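Local structure of teicoplanin pseudoaglycone deacetylases Orf2 (Actinoplanes teichomyceticus, 3DFF) at residues P15-D19 and R75-D79. The protein is a zinc-dependent deacetylase of the PIG-L family that probably removes an acetyl group from the teicoplanin pseudoaglycone during antibiotic biosynthesis. Numbering follows the deposited sequence.
With ZN (zinc ion), chain B.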
loop_
_atom_site.group_PDB
_atom_site.type_symbol
_atom_site.label_atom_id
_atom_site.label_comp_id
_atom_site.label_asym_id
_atom_site.label_seq_id
_atom_site.Cartn_x
_atom_site.Cartn_y
_atom_site.Cartn_z
ATOM N N PRO A 15 -0.656 2.310 1.513
ATOM C CA PRO A 15 0.275 3.443 1.362
ATOM C C PRO A 15 -0.060 4.257 0.123
ATOM O O PRO A 15 -0.238 5.480 0.229
ATOM C CB PRO A 15 1.668 2.781 1.230
ATOM C CG PRO A 15 1.474 1.374 1.565
ATOM C CD PRO A 15 0.021 1.005 1.426
ATOM N N HIS A 16 -0.147 3.597 -1.036
ATOM C CA HIS A 16 -0.352 4.278 -2.311
ATOM C C HIS A 16 -1.608 3.792 -2.986
ATOM O O HIS A 16 -2.207 2.797 -2.574
ATOM C CB HIS A 16 0.805 4.006 -3.273
ATOM C CG HIS A 16 2.128 4.440 -2.751
ATOM N ND1 HIS A 16 3.176 3.562 -2.563
ATOM C CD2 HIS A 16 2.589 5.665 -2.403
ATOM C CE1 HIS A 16 4.224 4.232 -2.119
ATOM N NE2 HIS A 16 3.887 5.504 -1.993
ATOM N N LEU A 17 -1.996 4.506 -4.042
ATOM C CA LEU A 17 -3.176 4.172 -4.826
ATOM C C LEU A 17 -2.881 2.993 -5.759
ATOM O O LEU A 17 -2.546 3.178 -6.941
ATOM C CB LEU A 17 -3.651 5.421 -5.589
ATOM C CG LEU A 17 -4.053 6.611 -4.703
ATOM C CD1 LEU A 17 -3.999 7.910 -5.449
ATOM C CD2 LEU A 17 -5.486 6.398 -4.131
ATOM N N ASP A 18 -2.983 1.793 -5.188
ATOM C CA ASP A 18 -2.797 0.498 -5.873
ATOM C C ASP A 18 -2.416 -0.618 -4.907
ATOM O O ASP A 18 -2.695 -1.776 -5.174
ATOM C CB ASP A 18 -1.779 0.550 -7.021
ATOM C CG ASP A 18 -0.377 1.043 -6.583
ATOM O OD1 ASP A 18 -0.107 1.273 -5.387
ATOM O OD2 ASP A 18 0.462 1.237 -7.492
ATOM N N ASP A 19 -1.774 -0.289 -3.789
ATOM C CA ASP A 19 -1.108 -1.329 -2.992
ATOM C C ASP A 19 -2.096 -2.316 -2.382
ATOM O O ASP A 19 -1.852 -3.525 -2.398
ATOM C CB ASP A 19 -0.235 -0.724 -1.881
ATOM C CG ASP A 19 1.001 -0.033 -2.418
ATOM O OD1 ASP A 19 1.802 -0.674 -3.127
ATOM O OD2 ASP A 19 1.178 1.163 -2.125
ATOM N N ARG A 75 -4.834 9.078 -10.644
ATOM C CA ARG A 75 -4.654 7.885 -9.829
ATOM C C ARG A 75 -5.793 7.670 -8.844
ATOM O O ARG A 75 -6.180 6.530 -8.537
ATOM C CB ARG A 75 -3.293 7.933 -9.115
ATOM C CG ARG A 75 -2.124 7.809 -10.080
ATOM C CD ARG A 75 -0.823 7.563 -9.325
ATOM N NE ARG A 75 -0.807 6.246 -8.694
ATOM C CZ ARG A 75 0.157 5.828 -7.874
ATOM N NH1 ARG A 75 1.161 6.635 -7.571
ATOM N NH2 ARG A 75 0.105 4.616 -7.338
ATOM N N ARG A 76 -6.354 8.772 -8.345
ATOM C CA ARG A 76 -7.497 8.671 -7.466
ATOM C C ARG A 76 -8.670 8.084 -8.229
ATOM O O ARG A 76 -9.389 7.250 -7.676
ATOM C CB ARG A 76 -7.907 10.039 -6.929
ATOM C CG ARG A 76 -7.110 10.463 -5.714
ATOM C CD ARG A 76 -7.631 11.816 -5.232
ATOM N NE ARG A 76 -6.918 12.271 -4.043
ATOM C CZ ARG A 76 -7.405 13.165 -3.186
ATOM N NH1 ARG A 76 -8.626 13.656 -3.368
ATOM N NH2 ARG A 76 -6.697 13.540 -2.137
ATOM N N LYS A 77 -8.869 8.529 -9.473
ATOM C CA LYS A 77 -9.977 7.994 -10.291
ATOM C C LYS A 77 -9.789 6.508 -10.576
ATOM O O LYS A 77 -10.750 5.737 -10.501
ATOM C CB LYS A 77 -10.155 8.777 -11.591
ATOM C CG LYS A 77 -10.667 10.188 -11.345
ATOM C CD LYS A 77 -10.895 10.929 -12.655
ATOM C CE LYS A 77 -11.552 12.274 -12.385
ATOM N NZ LYS A 77 -11.598 13.112 -13.615
ATOM N N GLU A 78 -8.549 6.097 -10.850
ATOM C CA GLU A 78 -8.242 4.669 -11.026
ATOM C C GLU A 78 -8.580 3.862 -9.785
ATOM O O GLU A 78 -9.156 2.767 -9.885
ATOM C CB GLU A 78 -6.760 4.454 -11.349
ATOM C CG GLU A 78 -6.343 4.912 -12.700
ATOM C CD GLU A 78 -4.848 4.798 -12.934
ATOM O OE1 GLU A 78 -4.075 4.476 -11.996
ATOM O OE2 GLU A 78 -4.450 5.077 -14.075
ATOM N N ASP A 79 -8.213 4.392 -8.616
ATOM C CA ASP A 79 -8.432 3.718 -7.351
ATOM C C ASP A 79 -9.928 3.537 -7.087
ATOM O O ASP A 79 -10.370 2.491 -6.611
ATOM C CB ASP A 79 -7.782 4.524 -6.229
ATOM C CG ASP A 79 -7.806 3.815 -4.895
ATOM O OD1 ASP A 79 -7.203 2.712 -4.757
ATOM O OD2 ASP A 79 -8.404 4.367 -3.953
HETATM ZN ZN ZN B . 3.132 1.497 -2.902
HETATM O O HOH W 1 -5.549 2.140 -2.663
HETATM O O HOH W 2 -2.680 4.345 -9.538
HETATM O O HOH W 3 2.348 1.718 -4.848
HETATM O O HOH W 4 4.961 1.310 -3.695
#
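Leu17 O takes a hydrogen bond from Arg75 NH2 at 3.0 Å and a second from a water that also accepts from Arg75 NE and donates to Glu78 OE1. This carbonyl belongs to the Pro-His-Leu-Asp-Asp sequence of the PIG-L family, which leaves strand 9-14 and runs into the start of helix 19-33; helix 71-85 packs against it. Arg75 NH2 stands above the carbonyl plane, 54° out of it, and also makes a long salt bridge of 3.4 Å to Asp18 OD2; the carboxylate and guanidinium planes are turned 65° apart. A bend at chi3 (68°) brings the guanidinium over to the loop; Trp63 makes a cation-pi contact with it. Leu17, centre of an inverse gamma turn, lays CD1 against Arg75 CB at 3.7 Å and CD2 against the carboxylate carbon CG of Asp79 at 3.6 Å. Tyr229 and His92 hydrogen-bond the two oxygens of that buried carboxylate. His16 and Asp19, flanking Leu17 and Asp18, bind the zinc with His164. Asp18 stays off the metal but accepts a hydrogen bond through OD1, 2.6 Å from the oxygen of a zinc-bound water, which lies 2.1 Å from the zinc ion.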